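Local atomic coordinates of hypothetical UPF0334 kinase-like protein AQ_1292 (Aquifex aeolicus, PDB entry 1YE8), a protein that hydrolyses nucleoside triphosphates, among them ATP, GTP, CTP, TTP and UTP, to diphosphates and phosphate, without kinase activity. Residues V21-T33 and R100-E112. Residues are numbered along the deposited sequence; the frame is centred on the assembly and turned at random.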
ATOM      1  N   VAL A  21       9.393   0.063   6.344  1.00 12.86           N
ATOM      2  CA  VAL A  21      10.137   1.026   5.524  1.00 12.85           C
ATOM      3  C   VAL A  21      11.405   1.492   6.246  1.00 13.52           C
ATOM      4  O   VAL A  21      12.493   1.525   5.641  1.00 13.38           O
ATOM      5  CB  VAL A  21       9.245   2.216   5.126  1.00 12.76           C
ATOM      6  CG1 VAL A  21      10.063   3.377   4.545  1.00 12.83           C
ATOM      7  CG2 VAL A  21       8.165   1.759   4.134  1.00 12.91           C
ATOM      8  N   GLU A  22      11.274   1.831   7.529  1.00 14.01           N
ATOM      9  CA  GLU A  22      12.443   2.322   8.260  1.00 15.11           C
ATOM     10  C   GLU A  22      13.512   1.229   8.342  1.00 15.57           C
ATOM     11  O   GLU A  22      14.707   1.487   8.141  1.00 16.32           O
ATOM     12  CB  GLU A  22      12.060   2.820   9.649  1.00 15.91           C
ATOM     13  CG  GLU A  22      13.245   3.396  10.412  1.00 18.60           C
ATOM     14  CD  GLU A  22      12.871   4.027  11.737  1.00 23.21           C
ATOM     15  OE1 GLU A  22      12.691   3.290  12.736  1.00 25.29           O
ATOM     16  OE2 GLU A  22      12.778   5.273  11.777  1.00 26.89           O
ATOM     17  N   ARG A  23      13.092   0.005   8.634  1.00 14.95           N
ATOM     18  CA  ARG A  23      14.038  -1.102   8.700  1.00 15.72           C
ATOM     19  C   ARG A  23      14.721  -1.405   7.379  1.00 15.75           C
ATOM     20  O   ARG A  23      15.909  -1.723   7.341  1.00 17.04           O
ATOM     21  CB  ARG A  23      13.361  -2.348   9.256  1.00 16.02           C
ATOM     22  CG  ARG A  23      13.080  -2.225  10.746  1.00 16.74           C
ATOM     23  CD  ARG A  23      14.339  -2.342  11.627  1.00 16.63           C
ATOM     24  NE  ARG A  23      14.785  -3.732  11.674  1.00 16.98           N
ATOM     25  CZ  ARG A  23      14.287  -4.643  12.502  1.00 16.46           C
ATOM     26  NH1 ARG A  23      13.328  -4.307  13.356  1.00 16.23           N
ATOM     27  NH2 ARG A  23      14.739  -5.891  12.461  1.00 18.77           N
ATOM     28  N   LEU A  24      13.961  -1.327   6.288  1.00 15.46           N
ATOM     29  CA  LEU A  24      14.499  -1.608   4.965  1.00 15.08           C
ATOM     30  C   LEU A  24      15.402  -0.507   4.403  1.00 15.07           C
ATOM     31  O   LEU A  24      16.204  -0.780   3.506  1.00 15.55           O
ATOM     32  CB  LEU A  24      13.355  -1.903   3.987  1.00 14.31           C
ATOM     33  CG  LEU A  24      12.606  -3.233   4.147  1.00 13.49           C
ATOM     34  CD1 LEU A  24      11.431  -3.226   3.196  1.00 13.79           C
ATOM     35  CD2 LEU A  24      13.497  -4.444   3.890  1.00 16.02           C
ATOM     36  N   GLY A  25      15.285   0.721   4.903  1.00 15.33           N
ATOM     37  CA  GLY A  25      16.131   1.800   4.417  1.00 15.69           C
ATOM     38  C   GLY A  25      15.959   2.041   2.931  1.00 15.61           C
ATOM     39  O   GLY A  25      14.838   2.129   2.431  1.00 16.02           O
ATOM     40  N   LYS A  26      17.071   2.114   2.216  1.00 15.55           N
ATOM     41  CA  LYS A  26      17.073   2.454   0.801  1.00 15.56           C
ATOM     42  C   LYS A  26      16.496   1.327  -0.054  1.00 14.63           C
ATOM     43  O   LYS A  26      16.265   1.505  -1.255  1.00 15.40           O
ATOM     44  CB  LYS A  26      18.497   2.813   0.345  1.00 16.13           C
ATOM     45  CG  LYS A  26      19.033   4.118   0.937  1.00 18.73           C
ATOM     46  CD  LYS A  26      20.468   4.344   0.490  1.00 21.98           C
ATOM     47  CE  LYS A  26      20.948   5.757   0.799  1.00 24.37           C
ATOM     48  NZ  LYS A  26      22.122   5.746   1.724  1.00 27.25           N
ATOM     49  N   ARG A  27      16.233   0.173   0.552  1.00 13.69           N
ATOM     50  CA  ARG A  27      15.609  -0.925  -0.187  1.00 13.08           C
ATOM     51  C   ARG A  27      14.135  -0.651  -0.488  1.00 12.18           C
ATOM     52  O   ARG A  27      13.592  -1.206  -1.441  1.00 11.87           O
ATOM     53  CB  ARG A  27      15.694  -2.223   0.602  1.00 13.41           C
ATOM     54  CG  ARG A  27      17.106  -2.786   0.727  1.00 13.45           C
ATOM     55  CD  ARG A  27      17.187  -3.922   1.737  1.00 15.52           C
ATOM     56  NE  ARG A  27      16.480  -5.099   1.237  1.00 16.39           N
ATOM     57  CZ  ARG A  27      16.271  -6.199   1.945  1.00 18.47           C
ATOM     58  NH1 ARG A  27      16.732  -6.279   3.188  1.00 20.13           N
ATOM     59  NH2 ARG A  27      15.628  -7.223   1.404  1.00 19.11           N
ATOM     60  N   ALA A  28      13.490   0.173   0.336  1.00 11.49           N
ATOM     61  CA  ALA A  28      12.044   0.371   0.248  1.00 10.93           C
ATOM     62  C   ALA A  28      11.712   1.533  -0.672  1.00 10.72           C
ATOM     63  O   ALA A  28      12.232   2.636  -0.477  1.00 11.38           O
ATOM     64  CB  ALA A  28      11.470   0.612   1.630  1.00 11.72           C
ATOM     65  N   ILE A  29      10.858   1.291  -1.672  1.00  9.99           N
ATOM     66  CA  ILE A  29      10.424   2.359  -2.589  1.00  9.78           C
ATOM     67  C   ILE A  29       8.914   2.247  -2.791  1.00  8.49           C
ATOM     68  O   ILE A  29       8.416   1.177  -3.155  1.00  8.57           O
ATOM     69  CB  ILE A  29      11.142   2.292  -3.967  1.00 10.42           C
ATOM     70  CG1 ILE A  29      12.667   2.150  -3.836  1.00 13.10           C
ATOM     71  CG2 ILE A  29      10.769   3.503  -4.801  1.00 10.78           C
ATOM     72  CD1 ILE A  29      13.363   1.648  -5.147  1.00 15.30           C
ATOM     73  N   GLY A  30       8.183   3.337  -2.575  1.00  8.39           N
ATOM     74  CA  GLY A  30       6.738   3.311  -2.763  1.00  8.21           C
ATOM     75  C   GLY A  30       6.042   4.367  -1.933  1.00  8.01           C
ATOM     76  O   GLY A  30       6.530   5.492  -1.804  1.00  9.01           O
ATOM     77  N   PHE A  31       4.902   4.015  -1.349  1.00  8.02           N
ATOM     78  CA  PHE A  31       4.145   4.982  -0.581  1.00  8.34           C
ATOM     79  C   PHE A  31       3.291   4.315   0.463  1.00  8.18           C
ATOM     80  O   PHE A  31       2.957   3.106   0.356  1.00  7.98           O
ATOM     81  CB  PHE A  31       3.290   5.888  -1.502  1.00  8.31           C
ATOM     82  CG  PHE A  31       2.102   5.181  -2.133  1.00  7.51           C
ATOM     83  CD1 PHE A  31       0.915   5.016  -1.437  1.00  7.25           C
ATOM     84  CD2 PHE A  31       2.197   4.653  -3.418  1.00  9.06           C
ATOM     85  CE1 PHE A  31      -0.168   4.363  -2.010  1.00  8.58           C
ATOM     86  CE2 PHE A  31       1.116   3.983  -3.991  1.00  9.51           C
ATOM     87  CZ  PHE A  31      -0.069   3.850  -3.286  1.00  8.31           C
ATOM     88  N   TRP A  32       2.884   5.128   1.435  1.00  8.20           N
ATOM     89  CA  TRP A  32       1.857   4.740   2.389  1.00  8.25           C
ATOM     90  C   TRP A  32       0.821   5.841   2.519  1.00  9.44           C
ATOM     91  O   TRP A  32       0.945   6.905   1.888  1.00  9.60           O
ATOM     92  CB  TRP A  32       2.444   4.330   3.755  1.00  9.26           C
ATOM     93  CG  TRP A  32       3.222   5.422   4.458  1.00 11.05           C
ATOM     94  CD1 TRP A  32       2.740   6.331   5.360  1.00 12.57           C
ATOM     95  CD2 TRP A  32       4.612   5.714   4.289  1.00 12.12           C
ATOM     96  NE1 TRP A  32       3.754   7.167   5.772  1.00 13.35           N
ATOM     97  CE2 TRP A  32       4.912   6.814   5.128  1.00 13.00           C
ATOM     98  CE3 TRP A  32       5.643   5.151   3.523  1.00 13.05           C
ATOM     99  CZ2 TRP A  32       6.209   7.364   5.219  1.00 14.18           C
ATOM    100  CZ3 TRP A  32       6.925   5.709   3.607  1.00 14.98           C
ATOM    101  CH2 TRP A  32       7.184   6.794   4.454  1.00 15.00           C
ATOM    102  N   THR A  33      -0.229   5.562   3.282  1.00  9.80           N
ATOM    103  CA  THR A  33      -1.368   6.469   3.367  1.00 11.24           C
ATOM    104  C   THR A  33      -1.665   6.770   4.829  1.00 12.21           C
ATOM    105  O   THR A  33      -1.939   5.856   5.615  1.00 14.40           O
ATOM    106  CB  THR A  33      -2.585   5.839   2.655  1.00 11.49           C
ATOM    107  OG1 THR A  33      -2.313   5.747   1.247  1.00 13.03           O
ATOM    108  CG2 THR A  33      -3.823   6.752   2.737  1.00 13.12           C
ATOM    109  N   ARG A 100      17.038  -6.804  -4.105  1.00 18.30           N
ATOM    110  CA  ARG A 100      17.056  -6.293  -2.737  1.00 18.00           C
ATOM    111  C   ARG A 100      15.948  -5.264  -2.509  1.00 16.70           C
ATOM    112  O   ARG A 100      15.536  -5.034  -1.374  1.00 16.72           O
ATOM    113  CB  ARG A 100      18.422  -5.686  -2.380  1.00 18.28           C
ATOM    114  CG  ARG A 100      19.584  -6.668  -2.412  1.00 21.09           C
ATOM    115  CD  ARG A 100      19.688  -7.543  -1.176  1.00 22.91           C
ATOM    116  NE  ARG A 100      19.976  -6.768   0.026  1.00 25.07           N
ATOM    117  CZ  ARG A 100      19.855  -7.233   1.262  1.00 25.53           C
ATOM    118  NH1 ARG A 100      19.445  -8.476   1.471  1.00 25.66           N
ATOM    119  NH2 ARG A 100      20.141  -6.446   2.291  1.00 26.31           N
ATOM    120  N   LYS A 101      15.486  -4.634  -3.585  1.00 15.07           N
ATOM    121  CA  LYS A 101      14.455  -3.611  -3.457  1.00 13.28           C
ATOM    122  C   LYS A 101      13.093  -4.235  -3.169  1.00 12.28           C
ATOM    123  O   LYS A 101      12.761  -5.349  -3.624  1.00 12.11           O
ATOM    124  CB  LYS A 101      14.370  -2.733  -4.720  1.00 14.09           C
ATOM    125  CG  LYS A 101      15.630  -1.946  -5.076  1.00 16.01           C
ATOM    126  CD  LYS A 101      16.020  -0.882  -4.067  1.00 18.04           C
ATOM    127  CE  LYS A 101      17.184  -0.057  -4.627  1.00 20.80           C
ATOM    128  NZ  LYS A 101      17.789   0.808  -3.586  1.00 24.06           N
ATOM    129  N   VAL A 102      12.314  -3.479  -2.409  1.00 10.58           N
ATOM    130  CA  VAL A 102      10.973  -3.886  -1.991  1.00 10.29           C
ATOM    131  C   VAL A 102      10.019  -2.745  -2.306  1.00  9.28           C
ATOM    132  O   VAL A 102      10.215  -1.615  -1.829  1.00 10.15           O
ATOM    133  CB  VAL A 102      10.921  -4.229  -0.483  1.00 10.60           C
ATOM    134  CG1 VAL A 102       9.513  -4.669  -0.086  1.00 11.36           C
ATOM    135  CG2 VAL A 102      11.963  -5.311  -0.148  1.00 11.97           C
ATOM    136  N   ILE A 103       9.007  -3.047  -3.120  1.00  8.71           N
ATOM    137  CA  ILE A 103       7.971  -2.076  -3.480  1.00  8.18           C
ATOM    138  C   ILE A 103       6.987  -1.961  -2.327  1.00  8.00           C
ATOM    139  O   ILE A 103       6.559  -2.978  -1.784  1.00  9.06           O
ATOM    140  CB  ILE A 103       7.244  -2.527  -4.772  1.00  8.18           C
ATOM    141  CG1 ILE A 103       8.278  -2.728  -5.901  1.00  8.46           C
ATOM    142  CG2 ILE A 103       6.169  -1.506  -5.152  1.00  8.34           C
ATOM    143  CD1 ILE A 103       7.691  -3.334  -7.163  1.00  9.77           C
ATOM    144  N   ILE A 104       6.610  -0.729  -1.978  1.00  7.96           N
ATOM    145  CA  ILE A 104       5.729  -0.467  -0.826  1.00  7.80           C
ATOM    146  C   ILE A 104       4.407   0.126  -1.304  1.00  8.42           C
ATOM    147  O   ILE A 104       4.410   1.149  -1.982  1.00  7.58           O
ATOM    148  CB  ILE A 104       6.401   0.522   0.161  1.00  8.24           C
ATOM    149  CG1 ILE A 104       7.805   0.046   0.560  1.00 10.02           C
ATOM    150  CG2 ILE A 104       5.493   0.787   1.347  1.00  8.84           C
ATOM    151  CD1 ILE A 104       7.888  -1.259   1.361  1.00 10.95           C
ATOM    152  N   ILE A 105       3.284  -0.521  -0.974  1.00  7.94           N
ATOM    153  CA  ILE A 105       1.976  -0.036  -1.455  1.00  7.75           C
ATOM    154  C   ILE A 105       0.950  -0.091  -0.318  1.00  7.46           C
ATOM    155  O   ILE A 105       0.317  -1.139  -0.087  1.00  8.43           O
ATOM    156  CB  ILE A 105       1.451  -0.881  -2.668  1.00  7.86           C
ATOM    157  CG1 ILE A 105       2.554  -1.164  -3.708  1.00  8.52           C
ATOM    158  CG2 ILE A 105       0.261  -0.147  -3.323  1.00  9.06           C
ATOM    159  CD1 ILE A 105       2.066  -1.993  -4.898  1.00 10.01           C
ATOM    160  N   ASP A 106       0.764   1.017   0.388  1.00  8.71           N
ATOM    161  CA  ASP A 106      -0.273   1.088   1.428  1.00  8.79           C
ATOM    162  C   ASP A 106      -1.158   2.267   1.033  1.00  9.35           C
ATOM    163  O   ASP A 106      -0.714   3.421   1.104  1.00  9.54           O
ATOM    164  CB  ASP A 106       0.370   1.290   2.815  1.00  9.52           C
ATOM    165  CG  ASP A 106      -0.630   1.698   3.872  1.00 10.13           C
ATOM    166  OD1 ASP A 106      -1.607   0.941   4.109  1.00 12.50           O
ATOM    167  OD2 ASP A 106      -0.512   2.751   4.522  1.00 10.69           O
ATOM    168  N   GLU A 107      -2.401   2.034   0.608  1.00 10.95           N
ATOM    169  CA  GLU A 107      -3.153   0.797   0.673  1.00 11.27           C
ATOM    170  C   GLU A 107      -3.750   0.493  -0.695  1.00 10.98           C
ATOM    171  O   GLU A 107      -4.126   1.406  -1.460  1.00 11.44           O
ATOM    172  CB  GLU A 107      -4.284   0.976   1.701  1.00 11.95           C
ATOM    173  CG  GLU A 107      -5.158  -0.251   1.881  1.00 13.02           C
ATOM    174  CD  GLU A 107      -5.973  -0.265   3.152  1.00 16.99           C
ATOM    175  OE1 GLU A 107      -5.840   0.603   4.033  1.00 19.57           O
ATOM    176  OE2 GLU A 107      -6.784  -1.182   3.296  1.00 19.45           O
ATOM    177  N   ILE A 108      -3.879  -0.790  -1.009  1.00 10.80           N
ATOM    178  CA  ILE A 108      -4.697  -1.197  -2.135  1.00 11.15           C
ATOM    179  C   ILE A 108      -6.130  -1.250  -1.610  1.00 10.72           C
ATOM    180  O   ILE A 108      -6.674  -2.325  -1.306  1.00 10.79           O
ATOM    181  CB  ILE A 108      -4.217  -2.532  -2.742  1.00 11.32           C
ATOM    182  CG1 ILE A 108      -2.713  -2.455  -3.067  1.00 12.89           C
ATOM    183  CG2 ILE A 108      -5.044  -2.900  -4.003  1.00 13.22           C
ATOM    184  CD1 ILE A 108      -2.102  -3.749  -3.424  1.00 14.59           C
ATOM    185  N   GLY A 109      -6.750  -0.076  -1.509  1.00 11.06           N
ATOM    186  CA  GLY A 109      -8.058   0.072  -0.896  1.00 11.07           C
ATOM    187  C   GLY A 109      -9.033   0.807  -1.792  1.00 10.80           C
ATOM    188  O   GLY A 109      -8.677   1.246  -2.890  1.00 10.94           O
ATOM    189  N   LYS A 110     -10.272   0.924  -1.327  1.00 11.91           N
ATOM    190  CA  LYS A 110     -11.331   1.509  -2.123  1.00 12.56           C
ATOM    191  C   LYS A 110     -11.002   2.916  -2.652  1.00 12.51           C
ATOM    192  O   LYS A 110     -11.266   3.209  -3.811  1.00 13.49           O
ATOM    193  CB  LYS A 110     -12.638   1.540  -1.329  1.00 13.52           C
ATOM    194  CG  LYS A 110     -13.836   1.885  -2.207  1.00 15.46           C
ATOM    195  CD  LYS A 110     -14.341   0.652  -2.942  1.00 18.94           C
ATOM    196  CE  LYS A 110     -15.653   0.919  -3.651  1.00 21.39           C
ATOM    197  NZ  LYS A 110     -15.516   2.036  -4.632  1.00 22.93           N
HETATM  198  N   MSE A 111     -10.423   3.771  -1.813  1.00 12.52           N
HETATM  199  CA  MSE A 111     -10.117   5.135  -2.243  1.00 12.58           C
HETATM  200  C   MSE A 111      -9.077   5.161  -3.347  1.00 11.24           C
HETATM  201  O   MSE A 111      -9.239   5.871  -4.345  1.00 12.19           O
HETATM  202  CB  MSE A 111      -9.669   5.982  -1.069  1.00 13.11           C
HETATM  203  CG  MSE A 111     -10.735   6.084  -0.017  1.00 16.34           C
HETATM  204 SE   MSE A 111     -10.168   7.114   1.491  1.00 22.33          SE
HETATM  205  CE  MSE A 111      -8.385   6.426   1.738  1.00 23.93           C
ATOM    206  N   GLU A 112      -8.060   4.320  -3.228  1.00 10.02           N
ATOM    207  CA  GLU A 112      -6.989   4.279  -4.216  1.00  9.97           C
ATOM    208  C   GLU A 112      -7.449   3.637  -5.528  1.00 10.07           C
ATOM    209  O   GLU A 112      -7.002   4.020  -6.615  1.00 10.89           O
ATOM    210  CB  GLU A 112      -5.788   3.516  -3.641  1.00  9.66           C
ATOM    211  CG  GLU A 112      -5.187   4.211  -2.428  1.00 10.24           C
ATOM    212  CD  GLU A 112      -5.805   3.836  -1.086  1.00 12.28           C
ATOM    213  OE1 GLU A 112      -6.800   3.077  -0.991  1.00 11.44           O
ATOM    214  OE2 GLU A 112      -5.250   4.300  -0.061  1.00 16.35           O
TER
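Arg27 bends at chi3 (69°) and Arg100 at chi2 and chi3, and these turns lay one guanidinium flat over the other, centres 3.8 Å apart and planes at 19°. Leu24 CD2 covers the opposite face of Arg27, while NE donates a straight bond of 2.8 Å to Arg100 O in the Arg27 guanidinium plane. The closeness of the two cations is probably eased by C-terminal oxygens, Glu177 O bonding Arg27 NH1 and Arg178 O bonding Arg100 NH1. Lys101 leads away from that stack, and its NZ donates to Lys26 O from above the carbonyl plane.

Parallel pairing runs from Ala28–Val102 to Phe31–Ile105, with Ile29 N to Val102 O at 3.0 Å. On one face Ile104 CG1 packs on Ala28 CB (3.9 Å) and Val21 CG2, sealing helix 13-24 to the sheet. At Gly30 the chain turns a corner, and strand 31-36 passes into the antiparallel sheet.

With CG anti to the backbone N (chi1 166°), the Asp106 carboxylate is carried alongside Trp32 CB, where OD2 accepts Thr33 N at 3.1 Å from above the carboxylate plane. Thr33 OG1 donates to Asp106 O at 2.8 Å. OD2 also bonds Thr14 OG1 of the P-loop, and OD1 bonds Thr136 OG1. Bonds to both oxygens thus fix the carboxylate within the predicted ATP site, its nearest side-chain atom about 4 Å from a bound magnesium ion, consistent with a Walker B aspartate.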